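Putative major capsid protein (Cafeteriavirus-dependent mavirus, PDB 6G44) forms a double jelly-roll subunit that associates into trimers, which probably serve as the building blocks of the virophage capsid shell. Local coordinates at residues N161-G166 / G243-V248; R176-N181 / V196-V201; V207-Q212 / R476-Y481; A354-L359 / Q376-L381. One frame throughout, in Å; residues are numbered along the deposited sequence. Where two conformers were deposited one is given.

In the fold
Following the chain from the N terminus, interaction 1 opens at 161-166, in the long loop between helix 136-142 and strand 183-186, and closes at 243-248, where strand 242-244 ends and runs into a turn. Interaction 2 opens and closes within that span, fastening the same long loop onto strand 195-205, and it touches interaction 1 directly. Before interaction 1 closes, interaction 3 opens at 207-212, so the two cross; its partner, 476-481, lies 264 residues further on, in strand 464-482, and the contact joins the N-terminal half of the double jelly-roll to the C-terminal half. Interaction 4 falls inside this second large loop and packs helix 375-384 on strand 355-363, about 29 Å from interaction 3 between centres.

Interaction 1: N161-G166 / G243-V248; sequences NPYRQG and GIADDV. With SO4 (sulfate ion), chain K.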
loop_
_atom_site.group_PDB
_atom_site.type_symbol
_atom_site.label_atom_id
_atom_site.label_comp_id
_atom_site.label_asym_id
_atom_site.label_seq_id
_atom_site.Cartn_x
_atom_site.Cartn_y
_atom_site.Cartn_z
ATOM N N ASN C 161 14.788 5.486 -8.548
ATOM C CA ASN C 161 15.010 6.524 -9.560
ATOM C C ASN C 161 13.657 7.027 -10.018
ATOM O O ASN C 161 12.986 6.352 -10.797
ATOM C CB ASN C 161 15.782 5.934 -10.752
ATOM C CG ASN C 161 15.866 6.886 -11.919
ATOM O OD1 ASN C 161 15.562 8.075 -11.776
ATOM N ND2 ASN C 161 16.263 6.370 -13.102
ATOM N N PRO C 162 13.266 8.226 -9.580
ATOM C CA PRO C 162 11.958 8.752 -9.958
ATOM C C PRO C 162 11.867 9.117 -11.449
ATOM O O PRO C 162 10.778 9.360 -11.935
ATOM C CB PRO C 162 11.799 9.985 -9.080
ATOM C CG PRO C 162 13.181 10.454 -8.875
ATOM C CD PRO C 162 14.023 9.215 -8.782
ATOM N N TYR C 163 12.990 9.105 -12.182
ATOM C CA TYR C 163 12.902 9.334 -13.638
ATOM C C TYR C 163 12.811 8.070 -14.452
ATOM O O TYR C 163 12.808 8.135 -15.676
ATOM C CB TYR C 163 14.015 10.300 -14.109
ATOM C CG TYR C 163 14.036 11.565 -13.280
ATOM C CD1 TYR C 163 12.858 12.241 -12.918
ATOM C CD2 TYR C 163 15.246 12.103 -12.809
ATOM C CE1 TYR C 163 12.877 13.352 -12.097
ATOM C CE2 TYR C 163 15.269 13.233 -12.004
ATOM C CZ TYR C 163 14.093 13.859 -11.646
ATOM O OH TYR C 163 14.039 14.953 -10.819
ATOM N N ARG C 164 12.546 6.936 -13.780
ATOM C CA ARG C 164 12.252 5.717 -14.509
ATOM C C ARG C 164 10.901 6.070 -15.211
ATOM O O ARG C 164 9.949 6.610 -14.634
ATOM C CB ARG C 164 11.958 4.574 -13.519
ATOM C CG ARG C 164 13.246 3.878 -13.066
ATOM C CD ARG C 164 13.132 3.037 -11.790
ATOM N NE ARG C 164 12.366 1.803 -12.016
ATOM C CZ ARG C 164 11.981 0.929 -11.092
ATOM N NH1 ARG C 164 12.284 1.074 -9.805
ATOM N NH2 ARG C 164 11.269 -0.120 -11.456
ATOM N N GLN C 165 10.876 5.716 -16.489
ATOM C CA GLN C 165 9.647 5.912 -17.267
ATOM C C GLN C 165 8.589 4.893 -16.861
ATOM O O GLN C 165 8.852 3.990 -16.052
ATOM C CB GLN C 165 9.953 5.906 -18.738
ATOM C CG GLN C 165 10.472 4.658 -19.337
ATOM C CD GLN C 165 10.679 4.858 -20.850
ATOM O OE1 GLN C 165 10.254 4.046 -21.644
ATOM N NE2 GLN C 165 11.392 5.932 -21.231
ATOM N N GLY C 166 7.377 5.086 -17.361
ATOM C CA GLY C 166 6.269 4.197 -17.023
ATOM C C GLY C 166 6.529 2.728 -17.278
ATOM O O GLY C 166 6.239 1.879 -16.465
ATOM N N GLY C 243 13.638 18.044 -13.824
ATOM C CA GLY C 243 14.628 17.158 -13.240
ATOM C C GLY C 243 15.463 16.392 -14.231
ATOM O O GLY C 243 14.941 15.857 -15.217
ATOM N N ILE C 244 16.781 16.352 -13.970
ATOM C CA ILE C 244 17.753 15.647 -14.812
ATOM C C ILE C 244 18.625 14.822 -13.884
ATOM O O ILE C 244 19.203 15.354 -12.947
ATOM C CB ILE C 244 18.624 16.618 -15.667
ATOM C CG1 ILE C 244 17.724 17.520 -16.528
ATOM C CG2 ILE C 244 19.560 15.804 -16.531
ATOM C CD1 ILE C 244 18.450 18.646 -17.237
ATOM N N ALA C 245 18.679 13.513 -14.137
ATOM C CA ALA C 245 19.524 12.606 -13.365
ATOM C C ALA C 245 20.979 13.082 -13.337
ATOM O O ALA C 245 21.498 13.644 -14.314
ATOM C CB ALA C 245 19.454 11.204 -13.912
ATOM N N ASP C 246 21.615 12.862 -12.198
ATOM C CA ASP C 246 22.984 13.304 -11.955
ATOM C C ASP C 246 24.030 12.529 -12.716
ATOM O O ASP C 246 25.187 12.949 -12.678
ATOM C CB ASP C 246 23.231 13.317 -10.444
ATOM C CG ASP C 246 22.306 14.290 -9.750
ATOM O OD1 ASP C 246 22.562 15.528 -9.870
ATOM O OD2 ASP C 246 21.262 13.869 -9.184
ATOM N N ASP C 247 23.663 11.438 -13.398
ATOM C CA ASP C 247 24.592 10.699 -14.244
ATOM C C ASP C 247 24.415 10.931 -15.742
ATOM O O ASP C 247 25.080 10.251 -16.534
ATOM C CB ASP C 247 24.669 9.209 -13.881
ATOM C CG ASP C 247 23.380 8.415 -14.106
ATOM O OD1 ASP C 247 22.283 9.007 -14.279
ATOM O OD2 ASP C 247 23.500 7.149 -14.076
ATOM N N VAL C 248 23.616 11.923 -16.137
ATOM C CA VAL C 248 23.631 12.384 -17.533
ATOM C C VAL C 248 24.962 13.100 -17.750
ATOM O O VAL C 248 25.360 13.931 -16.953
ATOM C CB VAL C 248 22.466 13.343 -17.857
ATOM C CG1 VAL C 248 22.534 13.853 -19.305
ATOM C CG2 VAL C 248 21.125 12.639 -17.631
HETATM S S SO4 K . 11.633 -2.739 -8.600
HETATM O O1 SO4 K . 12.867 -3.184 -9.297
HETATM O O2 SO4 K . 11.790 -1.344 -8.082
HETATM O O3 SO4 K . 11.399 -3.690 -7.469
HETATM O O4 SO4 K . 10.528 -2.802 -9.609
#
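Tyr163 and Ala245 bring the backbones nearest, with CA atoms 7.4 Å apart, Tyr163 being the third residue of a type I turn from Asn161 to Arg164 and Ala245 the first of another that ends at Val248. The Tyr163 ring spans the gap. With CG beside the backbone N (chi1 -52°), it points its hydroxyl end at the close of strand 242-244, where OH comes within 3.3 Å of Gly243 CA; the lack of a side chain at Gly243 permits this approach. Further back along the ring, CD2 lies 3.9 Å from Ala245 N, which it meets obliquely. Pro162 CG sits over the centre of one ring face, 4.3 Å above the plane, while Gly243 O is 4.1 Å above the opposite face, nearer its rim. At the base of the ring, an Asx turn steadies the backbone: Asn161 OD1 accepts from Tyr163 N at 2.8 Å, although the donor stands 56° out of the carbonyl plane. The next residue, Arg164, turns to another task. Its bent chain delivers NH1 to O2 of a sulfate at 3.0 Å (162° at the hydrogen), with a weaker bond from NH2 to O4; Arg164 NH1 of the second subunit binds the same ion, which probably came from the crystallisation liquor. Tyr163 makes no hydrogen bond to 243-248, and its hydroxyl is instead bonded to Arg176 NH2. The contact therefore relies on ring packing against peptide backbone, while a buried hydroxyl is satisfied by a guanidinium group that the neighbouring contact contributes.

Interaction 2: R176-N181 / V196-V201; sequences RGLGCN and VKIDFV
Leu178 and Phe200 cross at about a right angle, and the meeting point is one methyl group of the leucine. Leu178 CA stays 9.1 Å from Phe200 CA, and the leucine sends CG beside its own backbone N (chi1 -54°), which carries the forked end down to the strand. There CD2 approaches the ring obliquely, 3.8 Å from Phe200 CE1, and the adjoining Phe200 CZ is 4.3 Å from the same methyl. Ile198 stands a little further off, its CG2 4.4 Å from Leu178 CD2. That CG2 also lies over one face of the Phe200 ring, 3.6 Å above its plane and offset toward the rim, so the two strand residues form a joint surface beneath the leucine. Strand 195-205 runs antiparallel between strands 74-84 and 183-186 in the large sheet of the N-terminal jelly-roll, and Ile198 and Phe200 lie on the face that meets the loop, where Ile96 and Leu98 of strand 96-98 also pack on them. Phe79 of strand 74-84 meets the Phe200 ring with planes inclined by about 30°. Tyr184 and Ile186 of strand 183-186 supply further apolar contacts to Leu178. Asp199, between the two apolar residues, is instead hydrogen-bonded to Thr80 and His187. Directly after Leu178 the loop turns through Gly179, whose positive phi (68°) takes the chain away from the sheet; Cys180 O then accepts a hydrogen bond from Ser392 OG of the second subunit, linking this loop to the trimer interface.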
loop_
_atom_site.group_PDB
_atom_site.type_symbol
_atom_site.label_atom_id
_atom_site.label_comp_id
_atom_site.label_asym_id
_atom_site.label_seq_id
_atom_site.Cartn_x
_atom_site.Cartn_y
_atom_site.Cartn_z
ATOM N N ARG C 176 8.225 10.217 -11.381
ATOM C CA ARG C 176 8.057 11.559 -11.969
ATOM C C ARG C 176 8.606 11.607 -13.396
ATOM O O ARG C 176 8.868 12.700 -13.940
ATOM C CB ARG C 176 8.772 12.594 -11.101
ATOM C CG ARG C 176 8.386 12.578 -9.630
ATOM C CD ARG C 176 8.855 13.813 -8.848
ATOM N NE ARG C 176 10.298 14.071 -8.990
ATOM C CZ ARG C 176 11.268 13.665 -8.160
ATOM N NH1 ARG C 176 11.009 12.927 -7.078
ATOM N NH2 ARG C 176 12.529 13.950 -8.444
ATOM N N GLY C 177 8.736 10.431 -14.004
ATOM C CA GLY C 177 9.374 10.289 -15.307
ATOM C C GLY C 177 8.384 10.372 -16.436
ATOM O O GLY C 177 7.178 10.558 -16.234
ATOM N N LEU C 178 8.909 10.185 -17.639
ATOM C CA LEU C 178 8.090 10.285 -18.845
ATOM C C LEU C 178 7.212 9.056 -18.995
ATOM O O LEU C 178 7.532 7.981 -18.469
ATOM C CB LEU C 178 8.982 10.453 -20.065
ATOM C CG LEU C 178 9.975 11.617 -19.989
ATOM C CD1 LEU C 178 10.881 11.617 -21.222
ATOM C CD2 LEU C 178 9.277 12.940 -19.768
ATOM N N GLY C 179 6.087 9.192 -19.672
ATOM C CA GLY C 179 5.307 8.020 -20.045
ATOM C C GLY C 179 4.682 7.296 -18.861
ATOM O O GLY C 179 4.510 6.096 -18.908
ATOM N N CYS C 180 4.361 8.016 -17.795
ATOM C CA CYS C 180 3.814 7.362 -16.584
ATOM C C CYS C 180 2.553 8.071 -16.077
ATOM O O CYS C 180 1.446 7.558 -16.288
ATOM C CB CYS C 180 4.877 7.230 -15.503
ATOM S SG CYS C 180 4.349 6.087 -14.178
ATOM N N ASN C 181 2.698 9.228 -15.446
ATOM C CA ASN C 181 1.551 9.946 -14.873
ATOM C C ASN C 181 1.111 11.205 -15.620
ATOM O O ASN C 181 0.002 11.675 -15.398
ATOM C CB ASN C 181 1.845 10.318 -13.430
ATOM C CG ASN C 181 2.154 9.109 -12.589
ATOM O OD1 ASN C 181 1.474 8.078 -12.734
ATOM N ND2 ASN C 181 3.161 9.192 -11.727
ATOM N N VAL C 196 17.728 18.210 -26.466
ATOM C CA VAL C 196 16.451 17.547 -26.668
ATOM C C VAL C 196 15.325 18.543 -26.370
ATOM O O VAL C 196 15.491 19.409 -25.522
ATOM C CB VAL C 196 16.370 16.261 -25.800
ATOM C CG1 VAL C 196 16.287 16.577 -24.315
ATOM C CG2 VAL C 196 15.213 15.371 -26.217
ATOM N N LYS C 197 14.209 18.411 -27.090
ATOM C CA LYS C 197 13.010 19.194 -26.800
ATOM C C LYS C 197 11.920 18.223 -26.374
ATOM O O LYS C 197 11.677 17.238 -27.051
ATOM C CB LYS C 197 12.543 20.021 -28.005
ATOM C CG LYS C 197 13.354 21.276 -28.221
ATOM C CD LYS C 197 12.845 22.053 -29.433
ATOM C CE LYS C 197 13.614 23.348 -29.622
ATOM N NZ LYS C 197 12.951 24.165 -30.684
ATOM N N ILE C 198 11.279 18.548 -25.262
ATOM C CA ILE C 198 10.192 17.724 -24.708
ATOM C C ILE C 198 8.990 18.628 -24.397
ATOM O O ILE C 198 9.123 19.639 -23.692
ATOM C CB ILE C 198 10.627 16.984 -23.416
ATOM C CG1 ILE C 198 11.922 16.233 -23.670
ATOM C CG2 ILE C 198 9.508 16.038 -22.945
ATOM C CD1 ILE C 198 12.549 15.608 -22.453
ATOM N N ASP C 199 7.828 18.246 -24.902
ATOM C CA ASP C 199 6.564 18.875 -24.552
ATOM C C ASP C 199 6.039 18.187 -23.291
ATOM O O ASP C 199 6.095 16.951 -23.178
ATOM C CB ASP C 199 5.519 18.704 -25.654
ATOM C CG ASP C 199 5.985 19.210 -27.011
ATOM O OD1 ASP C 199 6.888 20.086 -27.062
ATOM O OD2 ASP C 199 5.449 18.712 -28.026
ATOM N N PHE C 200 5.543 18.976 -22.364
ATOM C CA PHE C 200 4.921 18.490 -21.109
ATOM C C PHE C 200 3.528 19.086 -20.936
ATOM O O PHE C 200 3.280 20.244 -21.314
ATOM C CB PHE C 200 5.725 18.935 -19.897
ATOM C CG PHE C 200 7.086 18.314 -19.766
ATOM C CD1 PHE C 200 7.251 17.145 -19.059
ATOM C CD2 PHE C 200 8.211 18.922 -20.311
ATOM C CE1 PHE C 200 8.486 16.597 -18.898
ATOM C CE2 PHE C 200 9.460 18.357 -20.180
ATOM C CZ PHE C 200 9.611 17.196 -19.441
ATOM N N VAL C 201 2.633 18.332 -20.301
ATOM C CA VAL C 201 1.343 18.827 -19.821
ATOM C C VAL C 201 1.185 18.302 -18.398
ATOM O O VAL C 201 1.304 17.079 -18.190
ATOM C CB VAL C 201 0.155 18.360 -20.655
ATOM C CG1 VAL C 201 -1.123 18.976 -20.146
ATOM C CG2 VAL C 201 0.328 18.717 -22.114
#

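Interaction 3: V207-Q212 / R476-Y481; sequences VANPTQ and RDNLTY
Pro210 and Thr480 make the closer half of this contact, with Pro210 CB 4.1 Å from Thr480 OG1 and CA atoms 7.1 Å apart. The peptide bond before Pro210 is cis, and the ring faces strand 464-482. Thr480 answers with OG1 beside its backbone N (chi1 -66°), but that hydroxyl has its polar partner in Thr290 OG1 rather than in the loop. Ile112 and Met114 of strand 110-114 also touch Pro210, as does Thr290, so the ring is wedged between elements of both jelly-rolls. Within the loop, Thr211 N donates to Ala208 O at 2.9 Å. Gln212 folds back so that NE2 donates to Pro210 O at 2.9 Å, nearly straight at the hydrogen (165°); the acceptor lies close to the amide plane, whereas the donor is tilted 31° from the carbonyl plane. The same NE2 is bonded to Asn289 O. The other half is looser. Asn209 and Asn478 come no nearer than ND2 to ND2, at 4.4 Å, and two amide nitrogens have nothing to offer each other as acceptors. Even this side is buried, not open to solvent: Asn209 ND2 donates to Pro291 O and Asn478 ND2 to Thr290 O. Leu479, between the two contacting strand residues, packs on Leu11 of the second subunit and Ile31 of the third. No hydrogen bond joins 207-212 to 476-481 directly; strand 286-305, through the carbonyls of Asn289, Thr290 and Pro291 and the Thr290 hydroxyl, bonds to polar groups of both segments and so bridges the two halves of the fold.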
loop_
_atom_site.group_PDB
_atom_site.type_symbol
_atom_site.label_atom_id
_atom_site.label_comp_id
_atom_site.label_asym_id
_atom_site.label_seq_id
_atom_site.Cartn_x
_atom_site.Cartn_y
_atom_site.Cartn_z
ATOM N N VAL C 207 -2.207 24.675 -4.331
ATOM C CA VAL C 207 -2.083 24.683 -2.877
ATOM C C VAL C 207 -1.954 26.127 -2.416
ATOM O O VAL C 207 -0.853 26.690 -2.329
ATOM C CB VAL C 207 -0.873 23.834 -2.444
ATOM C CG1 VAL C 207 -0.656 23.854 -0.943
ATOM C CG2 VAL C 207 -1.076 22.410 -2.947
ATOM N N ALA C 208 -3.104 26.749 -2.183
ATOM C CA ALA C 208 -3.165 28.188 -1.824
ATOM C C ALA C 208 -4.437 28.450 -1.075
ATOM O O ALA C 208 -5.501 28.111 -1.574
ATOM C CB ALA C 208 -3.091 29.049 -3.073
ATOM N N ASN C 209 -4.360 29.076 0.094
ATOM C CA ASN C 209 -5.594 29.359 0.852
ATOM C C ASN C 209 -6.618 30.132 -0.028
ATOM O O ASN C 209 -6.203 31.049 -0.752
ATOM C CB ASN C 209 -5.283 30.175 2.100
ATOM C CG ASN C 209 -4.415 29.425 3.113
ATOM O OD1 ASN C 209 -3.348 28.901 2.761
ATOM N ND2 ASN C 209 -4.853 29.390 4.363
ATOM N N PRO C 210 -7.906 29.773 -0.023
ATOM C CA PRO C 210 -8.577 28.780 0.827
ATOM C C PRO C 210 -8.848 27.434 0.141
ATOM O O PRO C 210 -9.785 26.721 0.553
ATOM C CB PRO C 210 -9.900 29.479 1.121
ATOM C CG PRO C 210 -10.208 30.121 -0.205
ATOM C CD PRO C 210 -8.896 30.568 -0.778
ATOM N N THR C 211 -8.051 27.046 -0.849
ATOM C CA THR C 211 -8.354 25.815 -1.587
ATOM C C THR C 211 -8.298 24.616 -0.665
ATOM O O THR C 211 -7.567 24.565 0.319
ATOM C CB THR C 211 -7.447 25.550 -2.806
ATOM O OG1 THR C 211 -6.130 25.209 -2.371
ATOM C CG2 THR C 211 -7.429 26.729 -3.790
ATOM N N GLN C 212 -9.093 23.630 -1.025
ATOM C CA GLN C 212 -9.286 22.418 -0.210
ATOM C C GLN C 212 -8.358 21.290 -0.675
ATOM O O GLN C 212 -8.784 20.159 -0.964
ATOM C CB GLN C 212 -10.749 22.055 -0.226
ATOM C CG GLN C 212 -11.631 23.150 0.360
ATOM C CD GLN C 212 -11.371 23.350 1.823
ATOM O OE1 GLN C 212 -11.774 22.497 2.635
ATOM N NE2 GLN C 212 -10.698 24.454 2.198
ATOM N N ARG C 476 -0.900 26.952 11.818
ATOM C CA ARG C 476 -1.975 27.366 12.712
ATOM C C ARG C 476 -3.344 26.932 12.195
ATOM O O ARG C 476 -3.620 27.002 10.991
ATOM C CB ARG C 476 -2.001 28.881 12.877
ATOM C CG ARG C 476 -0.900 29.432 13.756
ATOM C CD ARG C 476 -1.121 30.924 13.904
ATOM N NE ARG C 476 -0.341 31.472 15.003
ATOM C CZ ARG C 476 0.878 31.991 14.886
ATOM N NH1 ARG C 476 1.476 32.472 15.972
ATOM N NH2 ARG C 476 1.505 32.040 13.719
ATOM N N ASP C 477 -4.204 26.548 13.129
ATOM C CA ASP C 477 -5.599 26.240 12.808
ATOM C C ASP C 477 -6.288 27.575 12.468
ATOM O O ASP C 477 -6.173 28.563 13.195
ATOM C CB ASP C 477 -6.276 25.550 13.979
ATOM C CG ASP C 477 -5.638 24.185 14.329
ATOM O OD1 ASP C 477 -4.940 23.590 13.490
ATOM O OD2 ASP C 477 -5.876 23.701 15.427
ATOM N N ASN C 478 -6.983 27.584 11.341
ATOM C CA ASN C 478 -7.487 28.809 10.739
ATOM C C ASN C 478 -8.682 28.429 9.895
ATOM O O ASN C 478 -8.635 27.467 9.122
ATOM C CB ASN C 478 -6.394 29.428 9.910
ATOM C CG ASN C 478 -6.778 30.755 9.324
ATOM O OD1 ASN C 478 -7.083 31.681 10.059
ATOM N ND2 ASN C 478 -6.716 30.868 8.009
ATOM N N LEU C 479 -9.771 29.182 10.045
ATOM C CA LEU C 479 -11.005 28.877 9.327
ATOM C C LEU C 479 -11.406 30.022 8.434
ATOM O O LEU C 479 -11.191 31.182 8.781
ATOM C CB LEU C 479 -12.141 28.625 10.279
ATOM C CG LEU C 479 -12.030 27.459 11.247
ATOM C CD1 LEU C 479 -13.337 27.272 12.018
ATOM C CD2 LEU C 479 -11.565 26.164 10.627
ATOM N N THR C 480 -11.977 29.672 7.285
ATOM C CA THR C 480 -12.591 30.630 6.371
ATOM C C THR C 480 -14.111 30.469 6.483
ATOM O O THR C 480 -14.659 29.355 6.523
ATOM C CB THR C 480 -12.071 30.392 4.949
ATOM O OG1 THR C 480 -10.670 30.705 4.935
ATOM C CG2 THR C 480 -12.798 31.290 3.925
ATOM N N TYR C 481 -14.803 31.617 6.533
ATOM C CA TYR C 481 -16.258 31.668 6.698
ATOM C C TYR C 481 -16.882 32.308 5.469
ATOM O O TYR C 481 -16.463 33.393 5.034
ATOM C CB TYR C 481 -16.638 32.481 7.933
ATOM C CG TYR C 481 -16.033 31.964 9.204
ATOM C CD1 TYR C 481 -14.770 32.377 9.604
ATOM C CD2 TYR C 481 -16.704 31.034 9.987
ATOM C CE1 TYR C 481 -14.200 31.890 10.770
ATOM C CE2 TYR C 481 -16.134 30.543 11.139
ATOM C CZ TYR C 481 -14.884 30.978 11.523
ATOM O OH TYR C 481 -14.358 30.472 12.696
#

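Interaction 4: A354-L359 / Q376-L381; sequences AGIIGL and QQLYEL
Leu378 reaches from helix 375-384 to the backbone of Ile357 and Gly358, and its side chain carries nearly the whole contact. CB points toward strand 355-363 from a CA that is 7.7 Å from Gly358 CA. CG stands beside the backbone N, and at this branch the two methyls part. CD1, extended away from CA (chi2 173°), settles against the strand's main chain, 3.8 Å from Gly358 N and 3.9 Å from Ile357 C. It also touches Ile356, lying 4.3 Å from its CG2. CD2 goes the other way, to Leu359 CB at 3.9 Å. The main-chain surface under CD1 is irregular, because Ile357 and Gly358 both face Thr455 of strand 448-457 in a classic beta bulge. Strand 355-363 lies between strands 448-457 and 366-369 in a four-stranded antiparallel sheet of the C-terminal jelly-roll, and the axes of 355-359 and 376-381 cross almost perpendicularly, at 95°, and approach to 8.5 Å. Ile426 of strand 425-428 touches Leu378, Ile356 and Leu359, and it reaches Leu381 one turn further along the helix. Gln375 NE2, just ahead of 376-381, donates to Ile356 O, adding a polar tie beside the leucine. The helix also borders the trimer interface: Gln377 packs on Phe42 of the third subunit, and Glu380 and Leu381 on Tyr39 of that same subunit.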
loop_
_atom_site.group_PDB
_atom_site.type_symbol
_atom_site.label_atom_id
_atom_site.label_comp_id
_atom_site.label_asym_id
_atom_site.label_seq_id
_atom_site.Cartn_x
_atom_site.Cartn_y
_atom_site.Cartn_z
ATOM N N ALA C 354 20.011 19.863 5.441
ATOM C CA ALA C 354 20.977 19.290 6.361
ATOM C C ALA C 354 20.363 18.116 7.137
ATOM O O ALA C 354 19.129 18.030 7.273
ATOM C CB ALA C 354 21.496 20.354 7.335
ATOM N N GLY C 355 21.232 17.250 7.671
ATOM C CA GLY C 355 20.787 16.170 8.572
ATOM C C GLY C 355 20.778 16.711 9.987
ATOM O O GLY C 355 21.851 17.017 10.529
ATOM N N ILE C 356 19.607 16.841 10.601
ATOM C CA ILE C 356 19.524 17.378 11.954
ATOM C C ILE C 356 19.766 16.226 12.939
ATOM O O ILE C 356 19.050 15.229 12.928
ATOM C CB ILE C 356 18.179 18.070 12.229
ATOM C CG1 ILE C 356 17.993 19.241 11.254
ATOM C CG2 ILE C 356 18.094 18.525 13.695
ATOM C CD1 ILE C 356 16.648 19.902 11.321
ATOM N N ILE C 357 20.751 16.410 13.815
ATOM C CA ILE C 357 21.150 15.395 14.800
ATOM C C ILE C 357 20.806 15.803 16.230
ATOM O O ILE C 357 20.871 14.965 17.131
ATOM C CB ILE C 357 22.666 15.047 14.694
ATOM C CG1 ILE C 357 23.540 16.250 15.038
ATOM C CG2 ILE C 357 22.998 14.507 13.297
ATOM C CD1 ILE C 357 25.000 15.886 15.245
ATOM N N GLY C 358 20.415 17.066 16.434
ATOM C CA GLY C 358 20.013 17.542 17.743
ATOM C C GLY C 358 19.094 18.731 17.637
ATOM O O GLY C 358 19.176 19.498 16.683
ATOM N N LEU C 359 18.181 18.826 18.597
ATOM C CA LEU C 359 17.222 19.900 18.666
ATOM C C LEU C 359 17.045 20.308 20.110
ATOM O O LEU C 359 16.904 19.444 20.964
ATOM C CB LEU C 359 15.894 19.413 18.064
ATOM C CG LEU C 359 14.859 20.444 17.692
ATOM C CD1 LEU C 359 15.368 21.405 16.625
ATOM C CD2 LEU C 359 13.606 19.725 17.212
ATOM N N GLN C 376 17.585 9.339 15.807
ATOM C CA GLN C 376 16.523 8.340 15.655
ATOM C C GLN C 376 15.259 8.770 16.408
ATOM O O GLN C 376 14.157 8.642 15.887
ATOM C CB GLN C 376 16.976 6.971 16.137
ATOM C CG GLN C 376 15.964 5.873 15.831
ATOM C CD GLN C 376 15.803 5.590 14.327
ATOM O OE1 GLN C 376 14.683 5.441 13.814
ATOM N NE2 GLN C 376 16.900 5.524 13.630
ATOM N N GLN C 377 15.420 9.331 17.605
ATOM C CA GLN C 377 14.263 9.812 18.351
ATOM C C GLN C 377 13.655 11.020 17.682
ATOM O O GLN C 377 12.441 11.194 17.721
ATOM C CB GLN C 377 14.660 10.128 19.784
ATOM C CG GLN C 377 15.035 8.896 20.588
ATOM C CD GLN C 377 15.766 9.242 21.881
ATOM O OE1 GLN C 377 16.799 9.903 21.851
ATOM N NE2 GLN C 377 15.211 8.813 23.028
ATOM N N LEU C 378 14.475 11.898 17.113
ATOM C CA LEU C 378 13.941 13.049 16.349
ATOM C C LEU C 378 13.113 12.575 15.142
ATOM O O LEU C 378 12.074 13.159 14.810
ATOM C CB LEU C 378 15.062 13.980 15.920
ATOM C CG LEU C 378 15.755 14.719 17.085
ATOM C CD1 LEU C 378 16.945 15.468 16.515
ATOM C CD2 LEU C 378 14.829 15.627 17.853
ATOM N N TYR C 379 13.579 11.519 14.492
ATOM C CA TYR C 379 12.815 10.893 13.406
ATOM C C TYR C 379 11.488 10.355 13.913
ATOM O O TYR C 379 10.443 10.536 13.267
ATOM C CB TYR C 379 13.652 9.781 12.777
ATOM C CG TYR C 379 12.940 8.958 11.723
ATOM C CD1 TYR C 379 12.628 9.512 10.493
ATOM C CD2 TYR C 379 12.606 7.627 11.940
ATOM C CE1 TYR C 379 12.015 8.756 9.517
ATOM C CE2 TYR C 379 11.995 6.870 10.960
ATOM C CZ TYR C 379 11.676 7.454 9.762
ATOM O OH TYR C 379 11.070 6.705 8.752
ATOM N N GLU C 380 11.504 9.692 15.065
ATOM C CA GLU C 380 10.274 9.175 15.655
ATOM C C GLU C 380 9.286 10.300 16.007
ATOM O O GLU C 380 8.088 10.192 15.741
ATOM C CB GLU C 380 10.612 8.293 16.860
ATOM C CG GLU C 380 11.301 6.982 16.446
ATOM C CD GLU C 380 11.901 6.182 17.601
ATOM O OE1 GLU C 380 11.825 6.617 18.740
ATOM O OE2 GLU C 380 12.502 5.112 17.320
ATOM N N LEU C 381 9.822 11.372 16.575
ATOM C CA LEU C 381 9.006 12.561 16.878
ATOM C C LEU C 381 8.349 13.086 15.593
ATOM O O LEU C 381 7.134 13.331 15.519
ATOM C CB LEU C 381 9.883 13.643 17.509
ATOM C CG LEU C 381 9.336 15.062 17.610
ATOM C CD1 LEU C 381 8.050 15.115 18.438
ATOM C CD2 LEU C 381 10.387 16.024 18.175
#